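Long-range contacts in GTP-binding nuclear protein GSP1 (Encephalitozoon cuniculi, PDB 4DJT), which binds guanine nucleotides as a Ran-family small GTPase and probably serves in protein import into the nucleus and in RNA export from it: residues 25-30 with 152-157; 54-59 with 177-182; 87-92 with 121-126. All coordinates share one frame; numbering follows the deposited sequence.

Contact 1 (25-30 with 152-157). With MG (magnesium ion), chain D; GDP (guanosine-5'-diphosphate), chain C.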
loop_
_atom_site.group_PDB
_atom_site.type_symbol
_atom_site.label_atom_id
_atom_site.label_comp_id
_atom_site.label_asym_id
_atom_site.label_seq_id
_atom_site.Cartn_x
_atom_site.Cartn_y
_atom_site.Cartn_z
ATOM N N THR A 25 7.230 1.799 3.506
ATOM C CA THR A 25 7.273 2.772 4.585
ATOM C C THR A 25 7.531 4.174 4.071
ATOM O O THR A 25 6.862 5.137 4.502
ATOM C CB THR A 25 8.322 2.329 5.638
ATOM O OG1 THR A 25 7.941 1.036 6.138
ATOM C CG2 THR A 25 8.385 3.314 6.778
ATOM N N THR A 26 8.421 4.304 3.091
ATOM C CA THR A 26 8.674 5.620 2.466
ATOM C C THR A 26 7.391 6.227 1.880
ATOM O O THR A 26 7.136 7.450 2.012
ATOM C CB THR A 26 9.814 5.559 1.418
ATOM O OG1 THR A 26 10.999 5.013 2.044
ATOM C CG2 THR A 26 10.134 6.975 0.879
ATOM N N TYR A 27 6.575 5.365 1.278
ATOM C CA TYR A 27 5.310 5.765 0.699
ATOM C C TYR A 27 4.359 6.323 1.740
ATOM O O TYR A 27 3.903 7.457 1.608
ATOM C CB TYR A 27 4.656 4.593 0.022
ATOM C CG TYR A 27 3.306 4.892 -0.635
ATOM C CD1 TYR A 27 3.229 5.653 -1.806
ATOM C CD2 TYR A 27 2.145 4.349 -0.143
ATOM C CE1 TYR A 27 2.020 5.890 -2.426
ATOM C CE2 TYR A 27 0.925 4.582 -0.759
ATOM C CZ TYR A 27 0.869 5.364 -1.898
ATOM O OH TYR A 27 -0.370 5.576 -2.514
ATOM N N ILE A 28 4.086 5.546 2.802
ATOM C CA ILE A 28 2.971 5.859 3.700
ATOM C C ILE A 28 3.350 6.681 4.935
ATOM O O ILE A 28 2.495 7.318 5.513
ATOM C CB ILE A 28 2.272 4.586 4.170
ATOM C CG1 ILE A 28 0.841 4.880 4.683
ATOM C CG2 ILE A 28 3.170 3.853 5.167
ATOM C CD1 ILE A 28 -0.132 5.388 3.621
ATOM N N ASN A 29 4.625 6.633 5.356
ATOM C CA ASN A 29 5.008 7.139 6.667
ATOM C C ASN A 29 5.166 8.690 6.592
ATOM O O ASN A 29 6.280 9.241 6.733
ATOM C CB ASN A 29 6.276 6.460 7.126
ATOM C CG ASN A 29 6.700 6.858 8.527
ATOM O OD1 ASN A 29 5.895 7.334 9.336
ATOM N ND2 ASN A 29 7.962 6.681 8.810
ATOM N N ARG A 30 4.034 9.319 6.276
ATOM C CA ARG A 30 3.907 10.757 6.139
ATOM C C ARG A 30 2.886 11.235 7.147
ATOM O O ARG A 30 2.156 10.451 7.735
ATOM C CB ARG A 30 3.507 11.117 4.692
ATOM C CG ARG A 30 4.529 10.641 3.671
ATOM C CD ARG A 30 4.027 10.788 2.224
ATOM N NE ARG A 30 5.116 11.292 1.424
ATOM C CZ ARG A 30 5.958 10.557 0.712
ATOM N NH1 ARG A 30 6.949 11.156 0.054
ATOM N NH2 ARG A 30 5.777 9.255 0.581
ATOM N N PHE A 152 0.160 1.331 -11.136
ATOM C CA PHE A 152 0.701 2.686 -11.182
ATOM C C PHE A 152 2.207 2.698 -11.045
ATOM O O PHE A 152 2.769 1.920 -10.286
ATOM C CB PHE A 152 0.112 3.547 -10.058
ATOM C CG PHE A 152 -1.390 3.625 -10.090
ATOM C CD1 PHE A 152 -2.028 4.385 -11.046
ATOM C CD2 PHE A 152 -2.158 2.856 -9.237
ATOM C CE1 PHE A 152 -3.414 4.434 -11.121
ATOM C CE2 PHE A 152 -3.534 2.916 -9.286
ATOM C CZ PHE A 152 -4.167 3.704 -10.221
ATOM N N GLU A 153 2.842 3.611 -11.781
ATOM C CA GLU A 153 4.282 3.910 -11.602
ATOM C C GLU A 153 4.377 5.081 -10.634
ATOM O O GLU A 153 3.707 6.102 -10.818
ATOM C CB GLU A 153 4.924 4.217 -12.962
ATOM C CG GLU A 153 4.733 3.050 -13.928
ATOM C CD GLU A 153 5.458 3.184 -15.267
ATOM O OE1 GLU A 153 5.795 4.338 -15.674
ATOM O OE2 GLU A 153 5.683 2.116 -15.906
ATOM N N ILE A 154 5.110 4.902 -9.539
ATOM C CA ILE A 154 5.209 5.959 -8.498
ATOM C C ILE A 154 6.667 6.157 -8.045
ATOM O O ILE A 154 7.529 5.294 -8.235
ATOM C CB ILE A 154 4.374 5.634 -7.218
ATOM C CG1 ILE A 154 4.940 4.442 -6.475
ATOM C CG2 ILE A 154 2.899 5.303 -7.542
ATOM C CD1 ILE A 154 4.285 4.178 -5.101
ATOM N N SER A 155 6.890 7.262 -7.357
ATOM C CA SER A 155 8.086 7.426 -6.520
ATOM C C SER A 155 7.651 7.748 -5.085
ATOM O O SER A 155 7.134 8.801 -4.794
ATOM C CB SER A 155 9.026 8.516 -7.061
ATOM O OG SER A 155 10.044 8.795 -6.085
ATOM N N ALA A 156 7.818 6.788 -4.196
ATOM C CA ALA A 156 7.486 7.020 -2.804
ATOM C C ALA A 156 8.339 8.134 -2.225
ATOM O O ALA A 156 7.915 8.814 -1.314
ATOM C CB ALA A 156 7.668 5.743 -2.008
ATOM N N LYS A 157 9.560 8.302 -2.733
ATOM C CA LYS A 157 10.453 9.382 -2.245
ATOM C C LYS A 157 9.818 10.772 -2.423
ATOM O O LYS A 157 9.700 11.548 -1.459
ATOM C CB LYS A 157 11.805 9.342 -2.950
ATOM C CG LYS A 157 12.707 10.548 -2.641
ATOM C CD LYS A 157 14.084 10.421 -3.288
ATOM C CE LYS A 157 14.056 10.712 -4.790
ATOM N NZ LYS A 157 14.449 12.117 -5.121
HETATM MG MG MG D . 8.970 -0.770 6.023
HETATM P PB GDP C . 10.094 -1.031 2.890
HETATM O O1B GDP C . 9.219 -0.351 3.955
HETATM O O2B GDP C . 9.327 -1.595 1.706
HETATM O O3B GDP C . 11.129 -1.965 3.513
HETATM O O3A GDP C . 11.056 0.088 2.229
HETATM P PA GDP C . 11.528 1.488 2.825
HETATM O O1A GDP C . 10.451 2.551 2.727
HETATM O O2A GDP C . 12.170 1.227 4.151
HETATM O "O5'" GDP C . 12.642 1.975 1.810
HETATM C "C5'" GDP C . 13.743 1.091 1.523
HETATM C "C4'" GDP C . 14.852 1.925 0.910
HETATM O "O4'" GDP C . 14.445 2.361 -0.371
HETATM C "C3'" GDP C . 15.139 3.179 1.692
HETATM O "O3'" GDP C . 16.521 3.453 1.590
HETATM C "C2'" GDP C . 14.402 4.275 0.988
HETATM O "O2'" GDP C . 15.011 5.577 1.088
HETATM C "C1'" GDP C . 14.431 3.758 -0.433
HETATM N N9 GDP C . 13.250 4.183 -1.172
HETATM C C8 GDP C . 11.945 3.985 -0.881
HETATM N N7 GDP C . 11.170 4.565 -1.832
HETATM C C5 GDP C . 11.978 5.070 -2.763
HETATM C C6 GDP C . 11.821 5.798 -4.034
HETATM O O6 GDP C . 10.683 6.072 -4.516
HETATM N N1 GDP C . 12.949 6.159 -4.683
HETATM C C2 GDP C . 14.190 5.879 -4.196
HETATM N N2 GDP C . 15.273 6.261 -4.876
HETATM N N3 GDP C . 14.399 5.223 -3.038
HETATM C C4 GDP C . 13.341 4.818 -2.313
HETATM O O HOH W 1 7.096 -1.685 5.774
HETATM O O HOH W 2 8.738 -0.945 8.032
HETATM O O HOH W 3 9.845 -2.734 5.840
HETATM O O HOH W 4 10.838 0.174 6.240
#

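Contact 2 (54-59 with 177-182)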
loop_
_atom_site.group_PDB
_atom_site.type_symbol
_atom_site.label_atom_id
_atom_site.label_comp_id
_atom_site.label_asym_id
_atom_site.label_seq_id
_atom_site.Cartn_x
_atom_site.Cartn_y
_atom_site.Cartn_z
ATOM N N LEU A 54 -11.522 14.091 1.302
ATOM C CA LEU A 54 -12.903 14.521 1.031
ATOM C C LEU A 54 -13.149 14.356 -0.457
ATOM O O LEU A 54 -12.306 14.732 -1.295
ATOM C CB LEU A 54 -13.041 15.981 1.455
ATOM C CG LEU A 54 -14.387 16.682 1.492
ATOM C CD1 LEU A 54 -15.403 15.934 2.339
ATOM C CD2 LEU A 54 -14.156 18.077 2.074
ATOM N N ASP A 55 -14.267 13.742 -0.819
ATOM C CA ASP A 55 -14.597 13.622 -2.218
ATOM C C ASP A 55 -15.515 14.749 -2.736
ATOM O O ASP A 55 -15.874 15.690 -1.999
ATOM C CB ASP A 55 -15.123 12.205 -2.543
ATOM C CG ASP A 55 -16.574 11.996 -2.164
ATOM O OD1 ASP A 55 -17.301 13.000 -1.997
ATOM O OD2 ASP A 55 -16.989 10.808 -2.076
ATOM N N ASP A 56 -15.795 14.677 -4.030
ATOM C CA ASP A 56 -16.484 15.741 -4.782
ATOM C C ASP A 56 -17.965 15.853 -4.418
ATOM O O ASP A 56 -18.661 16.782 -4.872
ATOM C CB ASP A 56 -16.362 15.473 -6.289
ATOM C CG ASP A 56 -16.970 14.141 -6.701
ATOM O OD1 ASP A 56 -16.359 13.092 -6.425
ATOM O OD2 ASP A 56 -18.037 14.131 -7.356
ATOM N N GLN A 57 -18.451 14.869 -3.670
ATOM C CA GLN A 57 -19.823 14.847 -3.174
ATOM C C GLN A 57 -19.878 15.048 -1.665
ATOM O O GLN A 57 -20.926 14.824 -1.031
ATOM C CB GLN A 57 -20.475 13.519 -3.552
ATOM C CG GLN A 57 -20.915 13.505 -4.997
ATOM C CD GLN A 57 -21.610 12.223 -5.388
ATOM O OE1 GLN A 57 -21.899 11.360 -4.544
ATOM N NE2 GLN A 57 -21.879 12.084 -6.677
ATOM N N GLY A 58 -18.747 15.466 -1.090
ATOM C CA GLY A 58 -18.669 15.785 0.334
ATOM C C GLY A 58 -18.592 14.580 1.268
ATOM O O GLY A 58 -18.812 14.725 2.456
ATOM N N ASN A 59 -18.272 13.395 0.751
ATOM C CA ASN A 59 -18.078 12.241 1.626
ATOM C C ASN A 59 -16.665 12.259 2.190
ATOM O O ASN A 59 -15.710 12.650 1.499
ATOM C CB ASN A 59 -18.303 10.916 0.913
ATOM C CG ASN A 59 -19.587 10.884 0.116
ATOM O OD1 ASN A 59 -20.664 10.677 0.663
ATOM N ND2 ASN A 59 -19.469 11.046 -1.194
ATOM N N PRO A 177 -17.218 5.650 -10.551
ATOM C CA PRO A 177 -15.973 5.739 -11.333
ATOM C C PRO A 177 -15.494 7.172 -11.511
ATOM O O PRO A 177 -14.312 7.402 -11.824
ATOM C CB PRO A 177 -16.367 5.133 -12.701
ATOM C CG PRO A 177 -17.867 5.132 -12.722
ATOM C CD PRO A 177 -18.316 5.021 -11.306
ATOM N N ASP A 178 -16.398 8.128 -11.308
ATOM C CA ASP A 178 -16.070 9.561 -11.466
ATOM C C ASP A 178 -15.775 10.274 -10.157
ATOM O O ASP A 178 -15.577 11.488 -10.135
ATOM C CB ASP A 178 -17.165 10.294 -12.243
ATOM C CG ASP A 178 -18.570 10.098 -11.658
ATOM O OD1 ASP A 178 -18.809 9.260 -10.765
ATOM O OD2 ASP A 178 -19.461 10.798 -12.155
ATOM N N LEU A 179 -15.650 9.514 -9.071
ATOM C CA LEU A 179 -15.304 10.092 -7.797
ATOM C C LEU A 179 -13.944 10.732 -7.938
ATOM O O LEU A 179 -13.036 10.126 -8.490
ATOM C CB LEU A 179 -15.291 9.014 -6.703
ATOM C CG LEU A 179 -14.909 9.371 -5.268
ATOM C CD1 LEU A 179 -15.447 8.298 -4.315
ATOM C CD2 LEU A 179 -13.369 9.511 -5.120
ATOM N N ILE A 180 -13.808 11.954 -7.442
ATOM C CA ILE A 180 -12.488 12.607 -7.308
ATOM C C ILE A 180 -12.252 13.116 -5.881
ATOM O O ILE A 180 -13.185 13.312 -5.112
ATOM C CB ILE A 180 -12.306 13.800 -8.292
ATOM C CG1 ILE A 180 -13.373 14.870 -8.054
ATOM C CG2 ILE A 180 -12.346 13.346 -9.739
ATOM C CD1 ILE A 180 -13.084 16.190 -8.777
ATOM N N PHE A 181 -10.987 13.335 -5.533
ATOM C CA PHE A 181 -10.660 13.897 -4.229
ATOM C C PHE A 181 -10.574 15.393 -4.379
ATOM O O PHE A 181 -9.979 15.880 -5.318
ATOM C CB PHE A 181 -9.325 13.354 -3.671
ATOM C CG PHE A 181 -9.337 11.864 -3.355
ATOM C CD1 PHE A 181 -10.484 11.228 -2.924
ATOM C CD2 PHE A 181 -8.166 11.124 -3.450
ATOM C CE1 PHE A 181 -10.471 9.871 -2.612
ATOM C CE2 PHE A 181 -8.157 9.761 -3.154
ATOM C CZ PHE A 181 -9.296 9.140 -2.714
ATOM N N VAL A 182 -11.197 16.119 -3.473
ATOM C CA VAL A 182 -11.163 17.582 -3.535
ATOM C C VAL A 182 -10.355 18.195 -2.418
ATOM O O VAL A 182 -10.338 19.398 -2.270
ATOM C CB VAL A 182 -12.587 18.166 -3.475
ATOM C CG1 VAL A 182 -13.438 17.532 -4.564
ATOM C CG2 VAL A 182 -13.183 17.972 -2.098
#

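Contact 3 (87-92 with 121-126). Unlike the reference sequence in segment 87-92: L90 (reference Phe). With GDP (guanosine-5'-diphosphate), chain C.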
loop_
_atom_site.group_PDB
_atom_site.type_symbol
_atom_site.label_atom_id
_atom_site.label_comp_id
_atom_site.label_asym_id
_atom_site.label_seq_id
_atom_site.Cartn_x
_atom_site.Cartn_y
_atom_site.Cartn_z
ATOM N N GLY A 87 -8.640 -4.005 0.994
ATOM C CA GLY A 87 -7.794 -3.888 -0.178
ATOM C C GLY A 87 -6.346 -3.928 0.200
ATOM O O GLY A 87 -6.024 -3.940 1.396
ATOM N N ALA A 88 -5.477 -3.958 -0.814
ATOM C CA ALA A 88 -4.034 -3.970 -0.620
ATOM C C ALA A 88 -3.387 -3.100 -1.682
ATOM O O ALA A 88 -3.907 -2.961 -2.820
ATOM C CB ALA A 88 -3.474 -5.394 -0.674
ATOM N N ILE A 89 -2.251 -2.501 -1.322
ATOM C CA ILE A 89 -1.379 -1.841 -2.243
ATOM C C ILE A 89 -0.092 -2.627 -2.215
ATOM O O ILE A 89 0.517 -2.789 -1.160
ATOM C CB ILE A 89 -1.102 -0.334 -1.898
ATOM C CG1 ILE A 89 -2.408 0.436 -1.795
ATOM C CG2 ILE A 89 -0.210 0.308 -2.966
ATOM C CD1 ILE A 89 -2.272 1.870 -1.286
ATOM N N LEU A 90 0.256 -3.207 -3.357
ATOM C CA LEU A 90 1.372 -4.147 -3.448
ATOM C C LEU A 90 2.476 -3.511 -4.249
ATOM O O LEU A 90 2.260 -3.082 -5.385
ATOM C CB LEU A 90 0.881 -5.469 -4.094
ATOM C CG LEU A 90 1.956 -6.506 -4.449
ATOM C CD1 LEU A 90 2.726 -6.977 -3.222
ATOM C CD2 LEU A 90 1.308 -7.684 -5.181
ATOM N N PHE A 91 3.654 -3.350 -3.632
ATOM C CA PHE A 91 4.740 -2.619 -4.245
ATOM C C PHE A 91 5.823 -3.572 -4.707
ATOM O O PHE A 91 6.072 -4.599 -4.070
ATOM C CB PHE A 91 5.410 -1.708 -3.231
ATOM C CG PHE A 91 4.511 -0.647 -2.675
ATOM C CD1 PHE A 91 4.614 0.645 -3.101
ATOM C CD2 PHE A 91 3.600 -0.953 -1.683
ATOM C CE1 PHE A 91 3.765 1.644 -2.591
ATOM C CE2 PHE A 91 2.763 0.022 -1.160
ATOM C CZ PHE A 91 2.855 1.320 -1.617
ATOM N N PHE A 92 6.521 -3.166 -5.756
ATOM C CA PHE A 92 7.847 -3.691 -6.012
ATOM C C PHE A 92 8.798 -2.552 -6.346
ATOM O O PHE A 92 8.396 -1.428 -6.563
ATOM C CB PHE A 92 7.813 -4.774 -7.108
ATOM C CG PHE A 92 7.516 -4.245 -8.485
ATOM C CD1 PHE A 92 6.215 -3.910 -8.853
ATOM C CD2 PHE A 92 8.528 -4.112 -9.428
ATOM C CE1 PHE A 92 5.937 -3.403 -10.096
ATOM C CE2 PHE A 92 8.248 -3.621 -10.698
ATOM C CZ PHE A 92 6.954 -3.254 -11.022
ATOM N N VAL A 121 -3.925 -3.155 -5.744
ATOM C CA VAL A 121 -3.354 -2.175 -6.653
ATOM C C VAL A 121 -1.882 -2.439 -6.647
ATOM O O VAL A 121 -1.295 -2.628 -5.574
ATOM C CB VAL A 121 -3.639 -0.742 -6.176
ATOM C CG1 VAL A 121 -2.814 0.264 -6.936
ATOM C CG2 VAL A 121 -5.146 -0.432 -6.302
ATOM N N VAL A 122 -1.288 -2.500 -7.838
ATOM C CA VAL A 122 0.139 -2.781 -7.957
ATOM C C VAL A 122 0.865 -1.494 -8.267
ATOM O O VAL A 122 0.484 -0.780 -9.179
ATOM C CB VAL A 122 0.445 -3.852 -9.033
ATOM C CG1 VAL A 122 1.961 -4.001 -9.231
ATOM C CG2 VAL A 122 -0.162 -5.185 -8.622
ATOM N N CYS A 123 1.913 -1.205 -7.479
ATOM C CA CYS A 123 2.755 -0.028 -7.674
ATOM C C CYS A 123 4.201 -0.385 -7.973
ATOM O O CYS A 123 4.866 -1.029 -7.183
ATOM C CB CYS A 123 2.759 0.880 -6.427
ATOM S SG CYS A 123 1.129 1.571 -6.069
ATOM N N ALA A 124 4.645 0.054 -9.140
ATOM C CA ALA A 124 6.027 0.065 -9.520
ATOM C C ALA A 124 6.700 1.257 -8.862
ATOM O O ALA A 124 6.539 2.397 -9.317
ATOM C CB ALA A 124 6.123 0.183 -11.053
ATOM N N ASN A 125 7.495 1.001 -7.822
ATOM C CA ASN A 125 8.120 2.084 -7.077
ATOM C C ASN A 125 9.596 2.320 -7.462
ATOM O O ASN A 125 10.260 1.428 -8.009
ATOM C CB ASN A 125 7.986 1.831 -5.569
ATOM C CG ASN A 125 8.432 3.019 -4.732
ATOM O OD1 ASN A 125 8.108 4.165 -5.064
ATOM N ND2 ASN A 125 9.113 2.743 -3.577
ATOM N N LYS A 126 10.067 3.528 -7.168
ATOM C CA LYS A 126 11.471 3.933 -7.385
ATOM C C LYS A 126 11.714 4.195 -8.856
ATOM O O LYS A 126 12.861 4.076 -9.334
ATOM C CB LYS A 126 12.447 2.882 -6.870
ATOM C CG LYS A 126 12.260 2.525 -5.416
ATOM C CD LYS A 126 13.476 1.860 -4.838
ATOM C CE LYS A 126 13.238 1.292 -3.456
ATOM N NZ LYS A 126 14.375 0.455 -2.959
HETATM P PB GDP C . 10.094 -1.031 2.890
HETATM O O1B GDP C . 9.219 -0.351 3.955
HETATM O O2B GDP C . 9.327 -1.595 1.706
HETATM O O3B GDP C . 11.129 -1.965 3.513
HETATM O O3A GDP C . 11.056 0.088 2.229
HETATM P PA GDP C . 11.528 1.488 2.825
HETATM O O1A GDP C . 10.451 2.551 2.727
HETATM O O2A GDP C . 12.170 1.227 4.151
HETATM O "O5'" GDP C . 12.642 1.975 1.810
HETATM C "C5'" GDP C . 13.743 1.091 1.523
HETATM C "C4'" GDP C . 14.852 1.925 0.910
HETATM O "O4'" GDP C . 14.445 2.361 -0.371
HETATM C "C3'" GDP C . 15.139 3.179 1.692
HETATM O "O3'" GDP C . 16.521 3.453 1.590
HETATM C "C2'" GDP C . 14.402 4.275 0.988
HETATM O "O2'" GDP C . 15.011 5.577 1.088
HETATM C "C1'" GDP C . 14.431 3.758 -0.433
HETATM N N9 GDP C . 13.250 4.183 -1.172
HETATM C C8 GDP C . 11.945 3.985 -0.881
HETATM N N7 GDP C . 11.170 4.565 -1.832
HETATM C C5 GDP C . 11.978 5.070 -2.763
HETATM C C6 GDP C . 11.821 5.798 -4.034
HETATM O O6 GDP C . 10.683 6.072 -4.516
HETATM N N1 GDP C . 12.949 6.159 -4.683
HETATM C C2 GDP C . 14.190 5.879 -4.196
HETATM N N2 GDP C . 15.273 6.261 -4.876
HETATM N N3 GDP C . 14.399 5.223 -3.038
HETATM C C4 GDP C . 13.341 4.818 -2.313
#

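Contact 1 (25-30 with 152-157)
The guanidinium of R30 meets the backbone carbonyls of A156 and K157 at its edge, within its own plane. NH1 and NH2 both hold A156 O, each at 2.9 Å, a fork closing on one oxygen; K157 O is only weakly bonded to NH1. NH2 also donates to Y27 O at 2.8 Å, and this in-plane bond ties the end of helix 24-28 to the same group. At the Y27 ring, A156 CB lies by the edge while I154 CD1 approaches obliquely, 3.8 Å from Y27 CD1, the two side chains crossing at about a right angle. The F162 ring stacks on it, and the backbone O of F162 accepts from Y27 OH.

These residues join the helix that begins at the end of the P-loop to the S155-A156-K157 loop, the SAK motif that meets the guanine base in Ras-like GTPases. K157 N donates to O6 of GDP at 3.1 Å, whereas T26 N and OG1 both bind O1A of the α-phosphate. T26 OG1, beside the backbone N (chi1 -55°), leaves CG2 anti to N, 3.6 Å from A156 O. T25 OG1 ligates magnesium at 2.1 Å, alongside GDP O1B and four waters.

Contact 2 (54-59 with 177-182)
The turn between strands 46-54 and 60-68, a type I beta turn from D55 to G58, meets the segment 177-182 that follows helix 164-174. D55 and F181 form a single backbone bridge. V182 N donates to L54 O at 2.8 Å in a nearly straight bond (169°), while D56 N makes a weak bond to I180 O.

The D56 side chain adds a second link to I180. Its CG sits between the backbone N and the carbonyl carbon (chi1 60°), and OD1 accepts from I180 N at 3.0 Å, the donor lying well above the carboxylate plane. The other oxygen, OD2, forms a salt bridge with R176, just before this segment. D56 CB rests 3.5 Å from I180 CG1, where the two side chains cross at about a right angle. The V182 methyls sit on the start of the turn: CG1 is 3.5 Å from D56 CA, and CG2 is 3.5 Å from D55 O and also against L54 CG.

D55 turns its carboxylate back into its own turn. Q57 N and N59 N reach OD1 from opposite faces of its plane, and N59 ND2 uses the syn lone pair of OD2 at 2.6 Å, which pins the group's rotation. L179 CD1 then lies against the gripped OD2, 3.7 Å away, and L179 also packs on L167 of helix 164-174. G58 N bonds to D55 O and D55 N to N59 O, with G58 at positive phi (77°): a type I turn with G1 bulge of a beta hairpin, the D55 Asx turn inside it.

Contact 3 (87-92 with 121-126)
F92 and A124 pack side chain on side chain over one face of two parallel strands, with F92 CZ 3.5 Å from A124 CB. F92 CG takes the position between the backbone N and the carbonyl carbon (chi1 70°). Further out, CE1 and CZ come against CA and CB of A124, and V122 CG1 meets the ring edge, 4.1 Å from CE1. L90 and V122 point to this same face, L90 continuing onto helix 103-114.

I89, F91, V121 and C123 occupy the other face. C123 SG touches I89 CG2 at 3.6 Å and stands obliquely to the F91 ring, 4.8 Å from its centroid, a sulfur-aromatic contact. N125 CB comes to that ring's edge.

Both strands belong to the central sheet of the P-loop G domain, and the guanine-binding NKxD motif, N125-K126-I127-D128, begins at the C-terminal end of strand 120-125. N125 ND2 holds V22 O; the extended K126 chain lies over one face of the guanine, CG 3.6 Å from GDP C6.

The donor changes strand at each step: V121 N to A88 O, L90 N to V121 O, C123 N to L90 O, F92 N to C123 O, N125 N to F92 O. These bonds (159-176° at the hydrogen) satisfy buried peptide groups between two largely apolar faces.

Contacts 1 and 3 lie close together, their centres 9 Å apart, and both reach the central sheet, where strands 120-125 and 150-154 are neighbours. They meet directly: N125 OD1 takes a probable hydrogen bond from A156 N, and the Y27 and F91 rings pack edge-to-face. Both also touch GDP, so nucleotide-binding residues from three parts of the chain meet at the C-terminal ends of the parallel strands. Contact 2 stands apart, about 22 Å from contact 1 between centres and away from the annotated sites, joining a hairpin turn to the chain after helix 164-174. Along the sequence contact 3 falls between the segments of both others, whereas those of contacts 1 and 2 alternate.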